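PDB 6USS: sulfatase, which probably hydrolyses aryl sulfate esters as a calcium-dependent arylsulfatase of a human gut bacterium. Local coordinates for residues 104-117 / 125-137. The protein carries 1 engineered substitution. Residues are numbered along the deposited sequence; the frame is centred on the assembly and turned at random.
Sequences HRVTNWTYPKGQQT and NVADWNVNGVCQV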
ATOM      1  N   HIS A 104      12.304  19.739   8.632  1.00 17.35           N
ATOM      2  CA  HIS A 104      11.141  19.378   7.831  1.00 20.49           C
ATOM      3  C   HIS A 104       9.967  20.337   8.009  1.00 20.25           C
ATOM      4  O   HIS A 104       9.020  20.276   7.218  1.00 18.51           O
ATOM      5  CB  HIS A 104      10.704  17.921   8.089  1.00 19.04           C
ATOM      6  CG  HIS A 104      10.289  17.624   9.498  1.00 20.14           C
ATOM      7  ND1 HIS A 104       9.240  18.267  10.128  1.00 18.14           N
ATOM      8  CD2 HIS A 104      10.761  16.715  10.385  1.00 17.29           C
ATOM      9  CE1 HIS A 104       9.095  17.773  11.345  1.00 19.64           C
ATOM     10  NE2 HIS A 104      10.007  16.830  11.527  1.00 16.81           N
ATOM     11  N   ARG A 105      10.012  21.223   9.001  1.00 17.74           N
ATOM     12  CA  ARG A 105       9.066  22.326   9.164  1.00 18.89           C
ATOM     13  C   ARG A 105       7.632  21.885   9.427  1.00 18.75           C
ATOM     14  O   ARG A 105       6.719  22.716   9.351  1.00 16.91           O
ATOM     15  CB  ARG A 105       9.075  23.259   7.952  1.00 16.51           C
ATOM     16  CG  ARG A 105      10.427  23.859   7.680  1.00 22.61           C
ATOM     17  CD  ARG A 105      10.494  24.371   6.273  1.00 21.59           C
ATOM     18  NE  ARG A 105      11.542  25.366   6.092  1.00 19.12           N
ATOM     19  CZ  ARG A 105      11.668  26.103   4.993  1.00 21.38           C
ATOM     20  NH1 ARG A 105      10.805  25.952   4.001  1.00 20.64           N
ATOM     21  NH2 ARG A 105      12.648  26.990   4.880  1.00 25.26           N
ATOM     22  N   VAL A 106       7.395  20.611   9.721  1.00 15.06           N
ATOM     23  CA  VAL A 106       6.096  20.213  10.251  1.00 17.92           C
ATOM     24  C   VAL A 106       6.187  20.365  11.763  1.00 16.23           C
ATOM     25  O   VAL A 106       6.310  19.372  12.486  1.00 19.45           O
ATOM     26  CB  VAL A 106       5.727  18.771   9.843  1.00 19.63           C
ATOM     27  CG1 VAL A 106       4.256  18.553   9.965  1.00 16.19           C
ATOM     28  CG2 VAL A 106       6.176  18.476   8.429  1.00 17.02           C
ATOM     29  N   THR A 107       6.157  21.612  12.247  1.00 18.66           N
ATOM     30  CA  THR A 107       6.564  21.950  13.611  1.00 17.70           C
ATOM     31  C   THR A 107       5.398  22.135  14.564  1.00 19.70           C
ATOM     32  O   THR A 107       5.626  22.277  15.771  1.00 20.38           O
ATOM     33  CB  THR A 107       7.436  23.228  13.628  1.00 18.62           C
ATOM     34  OG1 THR A 107       6.890  24.213  12.745  1.00 18.89           O
ATOM     35  CG2 THR A 107       8.878  22.922  13.206  1.00 16.86           C
ATOM     36  N   ASN A 108       4.168  22.146  14.069  1.00 17.55           N
ATOM     37  CA  ASN A 108       2.990  22.093  14.920  1.00 17.85           C
ATOM     38  C   ASN A 108       2.061  21.022  14.361  1.00 21.35           C
ATOM     39  O   ASN A 108       2.347  20.420  13.321  1.00 22.38           O
ATOM     40  CB  ASN A 108       2.325  23.466  14.999  1.00 19.65           C
ATOM     41  CG  ASN A 108       1.418  23.597  16.180  1.00 20.53           C
ATOM     42  OD1 ASN A 108       1.146  22.620  16.884  1.00 21.43           O
ATOM     43  ND2 ASN A 108       0.912  24.810  16.399  1.00 22.10           N
ATOM     44  N   TRP A 109       0.937  20.771  15.030  1.00 19.63           N
ATOM     45  CA  TRP A 109       0.130  19.614  14.644  1.00 26.09           C
ATOM     46  C   TRP A 109      -0.708  19.878  13.385  1.00 22.24           C
ATOM     47  O   TRP A 109      -1.235  20.971  13.175  1.00 18.53           O
ATOM     48  CB  TRP A 109      -0.757  19.155  15.807  1.00 27.67           C
ATOM     49  CG  TRP A 109      -1.874  20.069  16.185  1.00 24.46           C
ATOM     50  CD1 TRP A 109      -1.832  21.073  17.111  1.00 22.80           C
ATOM     51  CD2 TRP A 109      -3.215  20.043  15.672  1.00 23.31           C
ATOM     52  NE1 TRP A 109      -3.067  21.685  17.201  1.00 25.91           N
ATOM     53  CE2 TRP A 109      -3.932  21.072  16.326  1.00 26.93           C
ATOM     54  CE3 TRP A 109      -3.879  19.250  14.728  1.00 22.40           C
ATOM     55  CZ2 TRP A 109      -5.282  21.336  16.054  1.00 25.00           C
ATOM     56  CZ3 TRP A 109      -5.218  19.503  14.468  1.00 24.73           C
ATOM     57  CH2 TRP A 109      -5.904  20.542  15.128  1.00 27.99           C
ATOM     58  N   THR A 110      -0.823  18.859  12.541  1.00 24.23           N
ATOM     59  CA  THR A 110      -1.467  18.988  11.241  1.00 22.06           C
ATOM     60  C   THR A 110      -2.800  18.252  11.200  1.00 21.26           C
ATOM     61  O   THR A 110      -2.997  17.245  11.894  1.00 17.13           O
ATOM     62  CB  THR A 110      -0.572  18.442  10.127  1.00 17.14           C
ATOM     63  OG1 THR A 110      -0.498  17.018  10.238  1.00 17.77           O
ATOM     64  CG2 THR A 110       0.818  19.013  10.233  1.00 16.77           C
ATOM     65  N   TYR A 111      -3.730  18.797  10.376  1.00 17.78           N
ATOM     66  CA  TYR A 111      -4.860  18.071   9.801  1.00 19.64           C
ATOM     67  C   TYR A 111      -5.461  18.826   8.606  1.00 20.04           C
ATOM     68  O   TYR A 111      -5.453  18.293   7.489  1.00 15.27           O
ATOM     69  CB  TYR A 111      -5.940  17.754  10.846  1.00 15.73           C
ATOM     70  CG  TYR A 111      -7.026  16.859  10.277  1.00 19.38           C
ATOM     71  CD1 TYR A 111      -6.968  15.467  10.427  1.00 19.52           C
ATOM     72  CD2 TYR A 111      -8.097  17.398   9.566  1.00 19.09           C
ATOM     73  CE1 TYR A 111      -7.956  14.652   9.896  1.00 23.62           C
ATOM     74  CE2 TYR A 111      -9.085  16.587   9.027  1.00 21.89           C
ATOM     75  CZ  TYR A 111      -9.006  15.224   9.187  1.00 23.93           C
ATOM     76  OH  TYR A 111      -9.981  14.436   8.645  1.00 26.52           O
ATOM     77  N   PRO A 112      -5.988  20.044   8.768  1.00 18.93           N
ATOM     78  CA  PRO A 112      -6.686  20.690   7.641  1.00 18.18           C
ATOM     79  C   PRO A 112      -5.737  21.019   6.495  1.00 17.74           C
ATOM     80  O   PRO A 112      -4.683  21.619   6.704  1.00 16.22           O
ATOM     81  CB  PRO A 112      -7.262  21.966   8.266  1.00 16.25           C
ATOM     82  CG  PRO A 112      -6.329  22.274   9.386  1.00 21.66           C
ATOM     83  CD  PRO A 112      -5.987  20.913   9.959  1.00 19.42           C
ATOM     84  N   LYS A 113      -6.140  20.661   5.270  1.00 17.13           N
ATOM     85  CA  LYS A 113      -5.278  20.887   4.112  1.00 17.13           C
ATOM     86  C   LYS A 113      -5.074  22.379   3.863  1.00 21.63           C
ATOM     87  O   LYS A 113      -6.040  23.146   3.761  1.00 18.31           O
ATOM     88  CB  LYS A 113      -5.856  20.222   2.873  1.00 16.62           C
ATOM     89  CG  LYS A 113      -5.040  20.457   1.599  1.00 20.31           C
ATOM     90  CD  LYS A 113      -5.582  19.583   0.432  1.00 19.70           C
ATOM     91  CE  LYS A 113      -4.746  19.740  -0.822  1.00 16.18           C
ATOM     92  NZ  LYS A 113      -4.998  18.640  -1.774  1.00 24.05           N
ATOM     93  N   GLY A 114      -3.809  22.784   3.786  1.00 20.33           N
ATOM     94  CA  GLY A 114      -3.440  24.153   3.505  1.00 19.91           C
ATOM     95  C   GLY A 114      -3.701  25.168   4.602  1.00 21.57           C
ATOM     96  O   GLY A 114      -3.547  26.366   4.348  1.00 25.21           O
ATOM     97  N   GLN A 115      -4.071  24.756   5.812  1.00 19.65           N
ATOM     98  CA  GLN A 115      -4.393  25.721   6.859  1.00 26.61           C
ATOM     99  C   GLN A 115      -3.553  25.476   8.102  1.00 24.38           C
ATOM    100  O   GLN A 115      -3.296  24.328   8.474  1.00 26.48           O
ATOM    101  CB  GLN A 115      -5.872  25.677   7.256  1.00 25.05           C
ATOM    102  CG  GLN A 115      -6.847  25.967   6.135  1.00 28.84           C
ATOM    103  CD  GLN A 115      -8.263  25.527   6.510  1.00 48.70           C
ATOM    104  OE1 GLN A 115      -8.924  26.177   7.328  1.00 51.58           O
ATOM    105  NE2 GLN A 115      -8.722  24.397   5.935  1.00 42.78           N
ATOM    106  N   GLN A 116      -3.149  26.573   8.743  1.00 23.27           N
ATOM    107  CA  GLN A 116      -2.436  26.531  10.013  1.00 20.20           C
ATOM    108  C   GLN A 116      -3.413  26.289  11.160  1.00 17.56           C
ATOM    109  O   GLN A 116      -4.400  27.015  11.299  1.00 19.95           O
ATOM    110  CB  GLN A 116      -1.682  27.848  10.225  1.00 16.13           C
ATOM    111  CG  GLN A 116      -0.609  28.120   9.178  1.00 12.58           C
ATOM    112  CD  GLN A 116       0.004  29.509   9.274  1.00 16.66           C
ATOM    113  OE1 GLN A 116      -0.550  30.407   9.913  1.00 25.36           O
ATOM    114  NE2 GLN A 116       1.166  29.690   8.650  1.00 16.73           N
ATOM    115  N   THR A 117      -3.141  25.269  11.985  1.00 19.83           N
ATOM    116  CA  THR A 117      -3.893  25.055  13.224  1.00 19.55           C
ATOM    117  C   THR A 117      -3.460  25.986  14.366  1.00 20.42           C
ATOM    118  O   THR A 117      -4.131  26.025  15.408  1.00 16.02           O
ATOM    119  CB  THR A 117      -3.738  23.613  13.699  1.00 19.81           C
ATOM    120  OG1 THR A 117      -2.358  23.384  13.998  1.00 19.51           O
ATOM    121  CG2 THR A 117      -4.205  22.624  12.635  1.00 20.93           C
ATOM    122  N   ASN A 125       3.367  36.612  13.810  1.00 23.03           N
ATOM    123  CA  ASN A 125       2.956  35.624  12.826  1.00 24.69           C
ATOM    124  C   ASN A 125       3.848  34.407  12.953  1.00 22.55           C
ATOM    125  O   ASN A 125       5.063  34.541  13.102  1.00 26.57           O
ATOM    126  CB  ASN A 125       3.061  36.170  11.406  1.00 29.99           C
ATOM    127  CG  ASN A 125       2.138  37.321  11.177  1.00 30.31           C
ATOM    128  OD1 ASN A 125       0.917  37.154  11.217  1.00 33.89           O
ATOM    129  ND2 ASN A 125       2.705  38.509  10.970  1.00 24.32           N
ATOM    130  N   VAL A 126       3.249  33.221  12.887  1.00 20.01           N
ATOM    131  CA  VAL A 126       4.030  31.992  12.978  1.00 18.22           C
ATOM    132  C   VAL A 126       4.825  31.807  11.692  1.00 20.00           C
ATOM    133  O   VAL A 126       4.586  32.502  10.695  1.00 20.88           O
ATOM    134  CB  VAL A 126       3.126  30.778  13.260  1.00 18.54           C
ATOM    135  CG1 VAL A 126       2.467  30.916  14.634  1.00 21.54           C
ATOM    136  CG2 VAL A 126       2.075  30.659  12.201  1.00 15.62           C
ATOM    137  N   ALA A 127       5.781  30.875  11.702  1.00 23.11           N
ATOM    138  CA  ALA A 127       6.507  30.534  10.483  1.00 18.86           C
ATOM    139  C   ALA A 127       5.540  30.050   9.413  1.00 21.47           C
ATOM    140  O   ALA A 127       4.445  29.559   9.707  1.00 20.37           O
ATOM    141  CB  ALA A 127       7.545  29.452  10.756  1.00 18.82           C
ATOM    142  N   ASP A 128       5.943  30.209   8.153  1.00 22.36           N
ATOM    143  CA  ASP A 128       5.171  29.642   7.046  1.00 20.74           C
ATOM    144  C   ASP A 128       5.553  28.171   6.948  1.00 18.21           C
ATOM    145  O   ASP A 128       6.275  27.738   6.049  1.00 15.00           O
ATOM    146  CB  ASP A 128       5.433  30.383   5.746  1.00 18.85           C
ATOM    147  CG  ASP A 128       4.583  29.866   4.595  1.00 23.65           C
ATOM    148  OD1 ASP A 128       3.682  29.028   4.822  1.00 17.41           O
ATOM    149  OD2 ASP A 128       4.844  30.290   3.450  1.00 24.45           O
ATOM    150  N   TRP A 129       5.039  27.397   7.898  1.00 18.58           N
ATOM    151  CA  TRP A 129       5.468  26.029   8.118  1.00 20.96           C
ATOM    152  C   TRP A 129       4.647  25.042   7.269  1.00 16.86           C
ATOM    153  O   TRP A 129       3.710  25.415   6.563  1.00 20.45           O
ATOM    154  CB  TRP A 129       5.405  25.723   9.616  1.00 19.31           C
ATOM    155  CG  TRP A 129       4.027  25.690  10.233  1.00 24.74           C
ATOM    156  CD1 TRP A 129       3.265  26.764  10.640  1.00 22.01           C
ATOM    157  CD2 TRP A 129       3.260  24.515  10.544  1.00 22.05           C
ATOM    158  NE1 TRP A 129       2.069  26.319  11.181  1.00 18.81           N
ATOM    159  CE2 TRP A 129       2.047  24.947  11.138  1.00 19.52           C
ATOM    160  CE3 TRP A 129       3.485  23.141  10.386  1.00 18.13           C
ATOM    161  CZ2 TRP A 129       1.064  24.051  11.566  1.00 19.72           C
ATOM    162  CZ3 TRP A 129       2.503  22.252  10.812  1.00 19.50           C
ATOM    163  CH2 TRP A 129       1.306  22.713  11.395  1.00 19.12           C
ATOM    164  N   ASN A 130       5.042  23.768   7.318  1.00 17.98           N
ATOM    165  CA  ASN A 130       4.539  22.751   6.389  1.00 21.10           C
ATOM    166  C   ASN A 130       3.267  22.093   6.931  1.00 19.02           C
ATOM    167  O   ASN A 130       3.244  20.916   7.299  1.00 22.47           O
ATOM    168  CB  ASN A 130       5.619  21.716   6.102  1.00 17.64           C
ATOM    169  CG  ASN A 130       6.584  22.174   5.031  1.00 18.83           C
ATOM    170  OD1 ASN A 130       6.202  22.899   4.121  1.00 16.23           O
ATOM    171  ND2 ASN A 130       7.841  21.751   5.130  1.00 21.00           N
ATOM    172  N   VAL A 131       2.179  22.870   6.911  1.00 17.46           N
ATOM    173  CA  VAL A 131       0.885  22.489   7.476  1.00 16.62           C
ATOM    174  C   VAL A 131       0.391  21.176   6.890  1.00 22.13           C
ATOM    175  O   VAL A 131      -0.494  20.535   7.462  1.00 21.26           O
ATOM    176  CB  VAL A 131      -0.175  23.581   7.237  1.00 19.81           C
ATOM    177  CG1 VAL A 131       0.170  24.842   8.005  1.00 16.85           C
ATOM    178  CG2 VAL A 131      -0.307  23.866   5.737  1.00 14.47           C
ATOM    179  N   ASN A 132       0.930  20.778   5.736  1.00 21.52           N
ATOM    180  CA  ASN A 132       0.429  19.591   5.066  1.00 18.85           C
ATOM    181  C   ASN A 132       1.231  18.342   5.380  1.00 25.26           C
ATOM    182  O   ASN A 132       0.830  17.251   4.945  1.00 22.67           O
ATOM    183  CB  ASN A 132       0.398  19.802   3.552  1.00 22.31           C
ATOM    184  CG  ASN A 132      -0.805  20.614   3.096  1.00 21.14           C
ATOM    185  OD1 ASN A 132      -1.735  20.889   3.873  1.00 17.76           O
ATOM    186  ND2 ASN A 132      -0.783  21.022   1.831  1.00 24.66           N
ATOM    187  N   GLY A 133       2.353  18.462   6.104  1.00 17.71           N
ATOM    188  CA  GLY A 133       3.006  17.281   6.644  1.00 15.14           C
ATOM    189  C   GLY A 133       4.138  16.763   5.786  1.00 21.08           C
ATOM    190  O   GLY A 133       4.902  17.546   5.217  1.00 26.72           O
ATOM    191  N   VAL A 134       4.273  15.449   5.673  1.00 17.99           N
ATOM    192  CA  VAL A 134       5.304  14.879   4.820  1.00 19.77           C
ATOM    193  C   VAL A 134       4.645  13.945   3.812  1.00 22.13           C
ATOM    194  O   VAL A 134       3.537  13.445   4.019  1.00 22.71           O
ATOM    195  CB  VAL A 134       6.376  14.128   5.630  1.00 20.08           C
ATOM    196  CG1 VAL A 134       6.938  15.033   6.731  1.00 12.54           C
ATOM    197  CG2 VAL A 134       5.794  12.820   6.201  1.00 16.14           C
ATOM    198  N   CYS A 135       5.349  13.712   2.710  1.00 19.06           N
ATOM    199  CA  CYS A 135       4.969  12.713   1.724  1.00 14.48           C
ATOM    200  C   CYS A 135       6.240  12.305   0.985  1.00 20.52           C
ATOM    201  O   CYS A 135       7.325  12.848   1.226  1.00 16.16           O
ATOM    202  CB  CYS A 135       3.894  13.255   0.784  1.00 18.40           C
ATOM    203  SG  CYS A 135       4.451  14.691  -0.186  1.00 24.97           S
ATOM    204  N   GLN A 136       6.103  11.346   0.063  1.00 19.91           N
ATOM    205  CA  GLN A 136       7.252  10.848  -0.679  1.00 18.25           C
ATOM    206  C   GLN A 136       7.294  11.356  -2.106  1.00 18.15           C
ATOM    207  O   GLN A 136       8.175  10.946  -2.863  1.00 22.11           O
ATOM    208  CB  GLN A 136       7.277   9.316  -0.688  1.00 19.97           C
ATOM    209  CG  GLN A 136       7.393   8.657   0.661  1.00 17.96           C
ATOM    210  CD  GLN A 136       7.732   7.170   0.539  1.00 24.63           C
ATOM    211  OE1 GLN A 136       8.915   6.792   0.505  1.00 20.50           O
ATOM    212  NE2 GLN A 136       6.696   6.320   0.458  1.00 19.90           N
ATOM    213  N   VAL A 137       6.375  12.236  -2.492  1.00 27.77           N
ATOM    214  CA  VAL A 137       6.323  12.766  -3.855  1.00 24.56           C
ATOM    215  C   VAL A 137       6.659  14.250  -3.824  1.00 22.30           C
ATOM    216  O   VAL A 137       6.558  14.886  -2.764  1.00 23.93           O
ATOM    217  CB  VAL A 137       4.952  12.513  -4.488  1.00 21.07           C
ATOM    218  CG1 VAL A 137       4.802  11.047  -4.769  1.00 22.90           C
ATOM    219  CG2 VAL A 137       3.863  12.982  -3.555  1.00 19.30           C
TER
HETATM  220  O   HOH W   1      -2.747  20.898   8.683  1.00 19.16           O
HETATM  221  O   HOH W   2       2.009  27.713   6.641  1.00 17.83           O
HETATM  222  O   HOH W   3       2.392  32.324   8.797  1.00 23.93           O
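Trp129 pushes its indole into the curl of 104-117, with Asn108 CB over one face, 4.0 Å from the centroid of the six-membered ring in a CH-pi contact. Val131 CG1 sits over the rim of the opposite face, 3.6 Å above the plane. At the edge, in the ring plane, lie Arg105 O and Trp109 O, while Thr110 CG2 packs against Trp129 CZ3. Trp129 CG lies between its backbone N and carbonyl carbon (chi1 67°), which swings the indole toward 104-117. Asp118 takes Trp129 NE1 on OD1 and Asn108 ND2 on OD2.

Asn130 holds the end of helix 101-104 with two hydrogen bonds. Its ND2 donates to His104 O at 2.8 Å; that oxygen lies in the amide plane of Asn130, while ND2 sits above the carbonyl plane of His104. The second runs from Asn130 N to Arg105 O, 2.8 Å. Asn132 OD1 receives Gly114 N at 2.8 Å on a lone pair, nearly straight at 170°, which ties the type II turn 112-115 to the type I turn 130-133.

Gln116 runs its extended chain alongside the indole, CG 3.6 Å from Val131 CG1, and its NE2 donates to two waters that lead on to Val126 O, Asp128 OD1 and Trp129 O. Ser89 OG bonds Thr110 N, and Trp109 leans on helix 88-97. This loop pair belongs to the sulfatase domain, of the alkaline phosphatase clan, and flanks the calcium site of Asp43 and Asp322, the Trp109 side chain about 8 Å from the ion.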